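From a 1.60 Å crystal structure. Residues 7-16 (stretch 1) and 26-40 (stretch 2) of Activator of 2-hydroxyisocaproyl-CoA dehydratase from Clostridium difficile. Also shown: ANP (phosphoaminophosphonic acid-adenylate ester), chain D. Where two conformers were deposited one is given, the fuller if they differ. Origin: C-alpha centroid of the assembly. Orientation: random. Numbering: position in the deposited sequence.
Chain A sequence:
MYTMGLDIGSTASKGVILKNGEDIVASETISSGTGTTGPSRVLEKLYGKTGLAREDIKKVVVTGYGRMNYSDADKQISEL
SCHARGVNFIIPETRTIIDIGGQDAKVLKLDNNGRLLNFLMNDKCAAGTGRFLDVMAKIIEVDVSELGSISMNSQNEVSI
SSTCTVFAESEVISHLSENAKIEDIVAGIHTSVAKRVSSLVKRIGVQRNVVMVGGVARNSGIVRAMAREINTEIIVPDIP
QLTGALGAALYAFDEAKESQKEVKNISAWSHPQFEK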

ATOM      1  N   ASP A   7      13.262  21.762  -6.413  1.00 21.61           N
ATOM      2  CA  ASP A   7      12.222  20.744  -6.534  1.00 23.48           C
ATOM      3  C   ASP A   7      12.098  20.069  -5.171  1.00 26.49           C
ATOM      4  O   ASP A   7      12.949  19.293  -4.765  1.00 26.09           O
ATOM      5  CB  ASP A   7      12.593  19.747  -7.652  1.00 18.96           C
ATOM      6  CG  ASP A   7      11.649  18.532  -7.731  1.00 20.92           C
ATOM      7  OD1 ASP A   7      10.666  18.418  -6.967  1.00 22.26           O
ATOM      8  OD2 ASP A   7      11.913  17.671  -8.584  1.00 20.50           O
ATOM      9  N   ILE A   8      11.050  20.414  -4.439  1.00 25.35           N
ATOM     10  CA  ILE A   8      10.865  19.908  -3.094  1.00 25.87           C
ATOM     11  C   ILE A   8       9.825  18.807  -3.141  1.00 25.20           C
ATOM     12  O   ILE A   8       8.627  19.070  -3.146  1.00 29.18           O
ATOM     13  CB  ILE A   8      10.419  21.032  -2.143  1.00 33.59           C
ATOM     14  CG1 ILE A   8      11.390  22.210  -2.255  1.00 28.79           C
ATOM     15  CG2 ILE A   8      10.354  20.515  -0.718  1.00 33.47           C
ATOM     16  CD1 ILE A   8      10.878  23.495  -1.598  1.00 44.48           C
ATOM     17  N   GLY A   9      10.283  17.563  -3.224  1.00 22.81           N
ATOM     18  CA  GLY A   9       9.354  16.463  -3.367  1.00 23.71           C
ATOM     19  C   GLY A   9       8.988  15.870  -2.027  1.00 25.03           C
ATOM     20  O   GLY A   9       9.341  16.411  -0.980  1.00 29.33           O
ATOM     21  N   SER A  10       8.304  14.738  -2.071  1.00 25.65           N
ATOM     22  CA  SER A  10       7.891  14.043  -0.861  1.00 26.79           C
ATOM     23  C   SER A  10       9.093  13.581  -0.049  1.00 30.80           C
ATOM     24  O   SER A  10       9.016  13.425   1.167  1.00 33.62           O
ATOM     25  CB  SER A  10       7.047  12.830  -1.240  1.00 23.27           C
ATOM     26  OG  SER A  10       7.810  11.824  -1.889  1.00 26.41           O
ATOM     27  N   THR A  11      10.211  13.379  -0.735  1.00 26.20           N
ATOM     28  CA  THR A  11      11.263  12.509  -0.228  1.00 26.57           C
ATOM     29  C   THR A  11      12.626  13.170  -0.254  1.00 30.54           C
ATOM     30  O   THR A  11      13.429  12.981   0.658  1.00 31.99           O
ATOM     31  CB  THR A  11      11.328  11.221  -1.059  1.00 26.70           C
ATOM     32  OG1 THR A  11      10.064  10.548  -0.983  1.00 29.41           O
ATOM     33  CG2 THR A  11      12.446  10.296  -0.563  1.00 27.98           C
ATOM     34  N   ALA A  12      12.891  13.950  -1.295  1.00 27.95           N
ATOM     35  CA  ALA A  12      14.164  14.632  -1.399  1.00 23.53           C
ATOM     36  C   ALA A  12      14.004  16.036  -1.946  1.00 23.69           C
ATOM     37  O   ALA A  12      13.068  16.310  -2.698  1.00 25.98           O
ATOM     38  CB  ALA A  12      15.115  13.845  -2.290  1.00 26.45           C
ATOM     39  N   SER A  13      14.933  16.903  -1.563  1.00 24.95           N
ATOM     40  CA  SER A  13      14.973  18.267  -2.075  1.00 28.37           C
ATOM     41  C   SER A  13      16.093  18.384  -3.083  1.00 30.22           C
ATOM     42  O   SER A  13      17.233  17.976  -2.823  1.00 28.87           O
ATOM     43  CB  SER A  13      15.193  19.272  -0.944  1.00 32.47           C
ATOM     44  OG  SER A  13      14.097  19.254  -0.058  1.00 30.29           O
ATOM     45  N   LYS A  14      15.769  18.951  -4.236  1.00 23.21           N
ATOM     46  CA  LYS A  14      16.732  19.072  -5.321  1.00 24.98           C
ATOM     47  C   LYS A  14      16.863  20.519  -5.749  1.00 24.10           C
ATOM     48  O   LYS A  14      15.869  21.246  -5.804  1.00 25.57           O
ATOM     49  CB  LYS A  14      16.294  18.234  -6.523  1.00 22.64           C
ATOM     50  CG  LYS A  14      16.476  16.725  -6.350  1.00 21.26           C
ATOM     51  CD  LYS A  14      15.394  16.085  -5.437  1.00 20.45           C
ATOM     52  CE  LYS A  14      14.014  16.075  -6.107  1.00 19.97           C
ATOM     53  NZ  LYS A  14      12.994  15.260  -5.365  1.00 22.26           N
ATOM     54  N   GLY A  15      18.089  20.944  -6.051  1.00 25.03           N
ATOM     55  CA  GLY A  15      18.340  22.309  -6.493  1.00 25.07           C
ATOM     56  C   GLY A  15      19.322  22.368  -7.649  1.00 27.65           C
ATOM     57  O   GLY A  15      20.238  21.553  -7.738  1.00 29.96           O
ATOM     58  N   VAL A  16      19.129  23.338  -8.534  1.00 25.72           N
ATOM     59  CA  VAL A  16      20.045  23.575  -9.649  1.00 26.50           C
ATOM     60  C   VAL A  16      20.262  25.072  -9.771  1.00 28.33           C
ATOM     61  O   VAL A  16      19.298  25.831  -9.661  1.00 28.38           O
ATOM     62  CB  VAL A  16      19.447  23.075 -10.983  1.00 24.33           C
ATOM     63  CG1 VAL A  16      20.258  23.588 -12.154  1.00 26.81           C
ATOM     64  CG2 VAL A  16      19.376  21.520 -11.000  1.00 22.98           C
ATOM     65  N   ALA A  26      25.807  24.257 -10.773  1.00 43.03           N
ATOM     66  CA  ALA A  26      25.681  23.625  -9.466  1.00 35.71           C
ATOM     67  C   ALA A  26      24.385  22.835  -9.368  1.00 43.37           C
ATOM     68  O   ALA A  26      23.364  23.188  -9.965  1.00 34.43           O
ATOM     69  CB  ALA A  26      25.746  24.668  -8.349  1.00 38.78           C
ATOM     70  N   SER A  27      24.440  21.742  -8.621  1.00 45.82           N
ATOM     71  CA  SER A  27      23.254  20.960  -8.341  1.00 37.81           C
ATOM     72  C   SER A  27      23.448  20.279  -7.003  1.00 46.64           C
ATOM     73  O   SER A  27      24.569  20.116  -6.536  1.00 43.42           O
ATOM     74  CB  SER A  27      23.030  19.928  -9.431  1.00 30.15           C
ATOM     75  OG  SER A  27      24.081  18.972  -9.429  1.00 43.96           O
ATOM     76  N   GLU A  28      22.358  19.890  -6.371  1.00 34.48           N
ATOM     77  CA  GLU A  28      22.464  19.299  -5.055  1.00 43.59           C
ATOM     78  C   GLU A  28      21.183  18.571  -4.739  1.00 31.56           C
ATOM     79  O   GLU A  28      20.089  19.061  -5.024  1.00 27.80           O
ATOM     80  CB  GLU A  28      22.742  20.377  -4.005  1.00 55.08           C
ATOM     81  CG  GLU A  28      22.951  19.841  -2.597  1.00 78.49           C
ATOM     82  CD  GLU A  28      24.173  18.947  -2.484  1.00 91.56           C
ATOM     83  OE1 GLU A  28      25.109  19.109  -3.295  1.00 88.97           O
ATOM     84  OE2 GLU A  28      24.193  18.077  -1.588  1.00 93.79           O
ATOM     85  N   THR A  29      21.322  17.387  -4.158  1.00 31.76           N
ATOM     86  CA  THR A  29      20.175  16.641  -3.689  1.00 31.75           C
ATOM     87  C   THR A  29      20.384  16.361  -2.213  1.00 30.22           C
ATOM     88  O   THR A  29      21.465  15.937  -1.805  1.00 35.27           O
ATOM     89  CB  THR A  29      20.032  15.313  -4.458  1.00 30.34           C
ATOM     90  OG1 THR A  29      19.903  15.592  -5.859  1.00 31.70           O
ATOM     91  CG2 THR A  29      18.818  14.518  -3.983  1.00 30.15           C
ATOM     92  N   ILE A  30      19.361  16.627  -1.414  1.00 28.48           N
ATOM     93  CA  ILE A  30      19.360  16.231  -0.012  1.00 36.51           C
ATOM     94  C   ILE A  30      18.159  15.326   0.206  1.00 38.39           C
ATOM     95  O   ILE A  30      17.050  15.670  -0.194  1.00 32.51           O
ATOM     96  CB  ILE A  30      19.259  17.454   0.920  1.00 42.30           C
ATOM     97  CG1 ILE A  30      20.389  18.444   0.627  1.00 53.25           C
ATOM     98  CG2 ILE A  30      19.288  17.012   2.369  1.00 46.82           C
ATOM     99  CD1 ILE A  30      21.742  17.987   1.104  1.00 70.99           C
ATOM    100  N   SER A  31      18.368  14.174   0.835  1.00 31.42           N
ATOM    101  CA  SER A  31      17.320  13.162   0.963  1.00 40.48           C
ATOM    102  C   SER A  31      16.365  13.461   2.109  1.00 43.22           C
ATOM    103  O   SER A  31      15.950  12.553   2.833  1.00 42.57           O
ATOM    104  CB  SER A  31      17.930  11.776   1.159  1.00 37.61           C
ATOM    105  OG  SER A  31      18.752  11.425   0.065  1.00 52.45           O
ATOM    106  N   SER A  32      16.042  14.740   2.271  1.00 32.92           N
ATOM    107  CA  SER A  32      14.956  15.186   3.131  1.00 39.21           C
ATOM    108  C   SER A  32      14.052  16.088   2.295  1.00 45.04           C
ATOM    109  O   SER A  32      14.521  17.057   1.696  1.00 37.49           O
ATOM    110  CB  SER A  32      15.491  15.973   4.334  1.00 47.68           C
ATOM    111  OG  SER A  32      16.421  15.208   5.075  1.00 53.38           O
ATOM    112  N   GLY A  33      12.763  15.779   2.255  1.00 36.41           N
ATOM    113  CA  GLY A  33      11.852  16.463   1.360  1.00 42.30           C
ATOM    114  C   GLY A  33      10.951  17.460   2.060  1.00 36.41           C
ATOM    115  O   GLY A  33      11.362  18.170   2.972  1.00 37.49           O
ATOM    116  N   THR A  34       9.705  17.501   1.622  1.00 34.00           N
ATOM    117  CA  THR A  34       8.754  18.474   2.132  1.00 45.59           C
ATOM    118  C   THR A  34       8.621  18.356   3.654  1.00 54.31           C
ATOM    119  O   THR A  34       8.662  17.258   4.209  1.00 51.64           O
ATOM    120  CB  THR A  34       7.382  18.260   1.483  1.00 48.77           C
ATOM    121  OG1 THR A  34       6.454  19.223   1.999  1.00 62.97           O
ATOM    122  CG2 THR A  34       6.877  16.849   1.766  1.00 43.24           C
ATOM    123  N   GLY A  35       8.465  19.487   4.330  1.00 49.45           N
ATOM    124  CA  GLY A  35       8.245  19.477   5.762  1.00 57.31           C
ATOM    125  C   GLY A  35       9.522  19.370   6.573  1.00 61.90           C
ATOM    126  O   GLY A  35       9.483  19.422   7.801  1.00 68.52           O
ATOM    127  N   THR A  36      10.657  19.228   5.898  1.00 59.62           N
ATOM    128  CA  THR A  36      11.929  19.129   6.601  1.00 50.24           C
ATOM    129  C   THR A  36      12.824  20.314   6.298  1.00 49.01           C
ATOM    130  O   THR A  36      12.404  21.289   5.674  1.00 53.67           O
ATOM    131  CB  THR A  36      12.693  17.836   6.237  1.00 50.91           C
ATOM    132  OG1 THR A  36      13.264  17.956   4.928  1.00 49.84           O
ATOM    133  CG2 THR A  36      11.768  16.636   6.287  1.00 48.92           C
ATOM    134  N   THR A  37      14.065  20.220   6.759  1.00 40.84           N
ATOM    135  CA  THR A  37      15.053  21.262   6.542  1.00 49.83           C
ATOM    136  C   THR A  37      15.732  21.047   5.193  1.00 55.74           C
ATOM    137  O   THR A  37      16.624  21.798   4.806  1.00 52.33           O
ATOM    138  CB  THR A  37      16.109  21.225   7.645  1.00 57.65           C
ATOM    139  OG1 THR A  37      16.676  19.911   7.713  1.00 51.98           O
ATOM    140  CG2 THR A  37      15.480  21.565   8.989  1.00 62.19           C
ATOM    141  N   GLY A  38      15.297  20.013   4.483  1.00 47.18           N
ATOM    142  CA  GLY A  38      15.896  19.633   3.217  1.00 49.52           C
ATOM    143  C   GLY A  38      16.201  20.813   2.312  1.00 36.81           C
ATOM    144  O   GLY A  38      17.329  20.958   1.853  1.00 42.31           O
ATOM    145  N   PRO A  39      15.191  21.652   2.040  1.00 40.52           N
ATOM    146  CA  PRO A  39      15.322  22.825   1.165  1.00 40.91           C
ATOM    147  C   PRO A  39      16.389  23.831   1.601  1.00 47.09           C
ATOM    148  O   PRO A  39      17.158  24.309   0.768  1.00 40.68           O
ATOM    149  CB  PRO A  39      13.934  23.463   1.238  1.00 46.57           C
ATOM    150  CG  PRO A  39      13.023  22.309   1.487  1.00 43.81           C
ATOM    151  CD  PRO A  39      13.788  21.407   2.412  1.00 41.51           C
ATOM    152  N   SER A  40      16.435  24.161   2.887  0.51 37.52           N
ATOM    153  CA  SER A  40      17.444  25.100   3.361  0.51 39.56           C
ATOM    154  C   SER A  40      18.839  24.499   3.190  0.51 47.80           C
ATOM    155  O   SER A  40      19.782  25.203   2.836  0.51 55.38           O
ATOM    156  CB  SER A  40      17.189  25.507   4.819  0.51 42.87           C
ATOM    157  OG  SER A  40      17.251  24.398   5.695  0.51 44.62           O
TER
HETATM  158  PG  ANP D 302       7.612  12.660  -5.374  1.00 18.56           P
HETATM  159  O1G ANP D 302       6.859  13.726  -4.588  1.00 19.89           O
HETATM  160  O2G ANP D 302       7.980  13.181  -6.741  1.00 19.33           O
HETATM  161  O3G ANP D 302       6.901  11.364  -5.421  1.00 20.61           O
HETATM  162  PB  ANP D 302      10.553  13.007  -4.731  1.00 19.07           P
HETATM  163  O1B ANP D 302      11.150  13.560  -3.464  1.00 21.23           O
HETATM  164  O2B ANP D 302      10.605  13.915  -5.961  1.00 17.41           O
HETATM  165  N3B ANP D 302       8.975  12.401  -4.364  1.00 18.01           N
HETATM  166  PA  ANP D 302      12.785  11.586  -5.932  1.00 18.79           P
HETATM  167  O1A ANP D 302      13.738  12.553  -5.323  1.00 19.66           O
HETATM  168  O2A ANP D 302      12.435  11.645  -7.403  1.00 17.97           O
HETATM  169  O3A ANP D 302      11.380  11.660  -5.127  1.00 18.26           O
HETATM  170  O5' ANP D 302      13.189  10.063  -5.617  1.00 18.30           O
HETATM  171  C5' ANP D 302      13.263   9.600  -4.264  1.00 19.73           C
HETATM  172  C4' ANP D 302      13.818   8.180  -4.262  1.00 26.26           C
HETATM  173  O4' ANP D 302      14.775   7.814  -5.247  1.00 22.75           O
HETATM  174  C3' ANP D 302      13.844   7.255  -3.060  1.00 23.33           C
HETATM  175  O3' ANP D 302      12.516   6.875  -2.672  1.00 22.02           O
HETATM  176  C2' ANP D 302      14.728   6.102  -3.550  1.00 25.59           C
HETATM  177  O2' ANP D 302      13.979   4.899  -3.795  1.00 25.85           O
HETATM  178  C1' ANP D 302      15.365   6.569  -4.858  1.00 22.88           C
HETATM  179  N9  ANP D 302      16.811   6.838  -4.749  1.00 21.97           N
HETATM  180  C8  ANP D 302      17.396   7.899  -4.157  1.00 23.52           C
HETATM  181  N7  ANP D 302      18.744   7.846  -4.300  1.00 23.49           N
HETATM  182  C5  ANP D 302      19.012   6.722  -5.010  1.00 20.90           C
HETATM  183  C6  ANP D 302      20.215   6.065  -5.526  1.00 22.14           C
HETATM  184  N6  ANP D 302      21.429   6.613  -5.274  1.00 23.58           N
HETATM  185  N1  ANP D 302      20.060   4.917  -6.232  1.00 20.67           N
HETATM  186  C2  ANP D 302      18.859   4.375  -6.484  1.00 22.10           C
HETATM  187  N3  ANP D 302      17.718   4.918  -6.033  1.00 20.97           N
HETATM  188  C4  ANP D 302      17.739   6.069  -5.316  1.00 20.77           C

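Strands 13-16 and 26-30 run antiparallel and are joined by two pairs of backbone hydrogen bonds: S13 N to I30 O (2.8 Å) and I30 N to S13 O (2.9 Å), then G15 N to E28 O (2.9 Å) and E28 N to G15 O (3.0 Å). Between these pairs K14 faces T29 at a non-hydrogen-bonded position, where the strands draw closer and K14 CG lies 3.6 Å from T29 OG1. The K14 side chain starts on the sheet face shared with T29, V16 and S27, but chi1 m followed by chi2 and chi3 both p curls it back along its own stretch. K14 NZ thus reaches A12 O (2.9 Å) and the ANP oxygens O2B and O1A (2.8 Å each), a fitting place for a positive charge.

S13 points to the face it shares with I30 and E28. With chi1 at -64°, S13 OG donates to S32 O (2.8 Å), fastening the strand to the loop beyond I30, and lies 3.3 Å from P39 CD. A small hydroxyl side chain suits this buried site because it satisfies a carbonyl without needing much room.

Beyond the sheet, T34 N donates to G9 O (2.8 Å). G33 comes so close to the first stretch that a CB would clash with G9 O and T11 N; at G9 a CB would strike ANP O2B. I8 has its CA-to-CB bond toward the second stretch, and with chi1 m I8 CG2 lies 3.9 Å from both T34 CA and P39 CG, covering this junction with hydrocarbon.

T36, chi1 p, holds the second stretch in shape: T36 OG1 donates to G33 O (2.7 Å) across the type II turn and accepts from G38 N (2.9 Å), capping the helix. At G38 a CB would collide with S13 OG and S32 O, so glycine lets the helix begin against the serine. Together the stretches bury 655 Å² of surface, both sides summed.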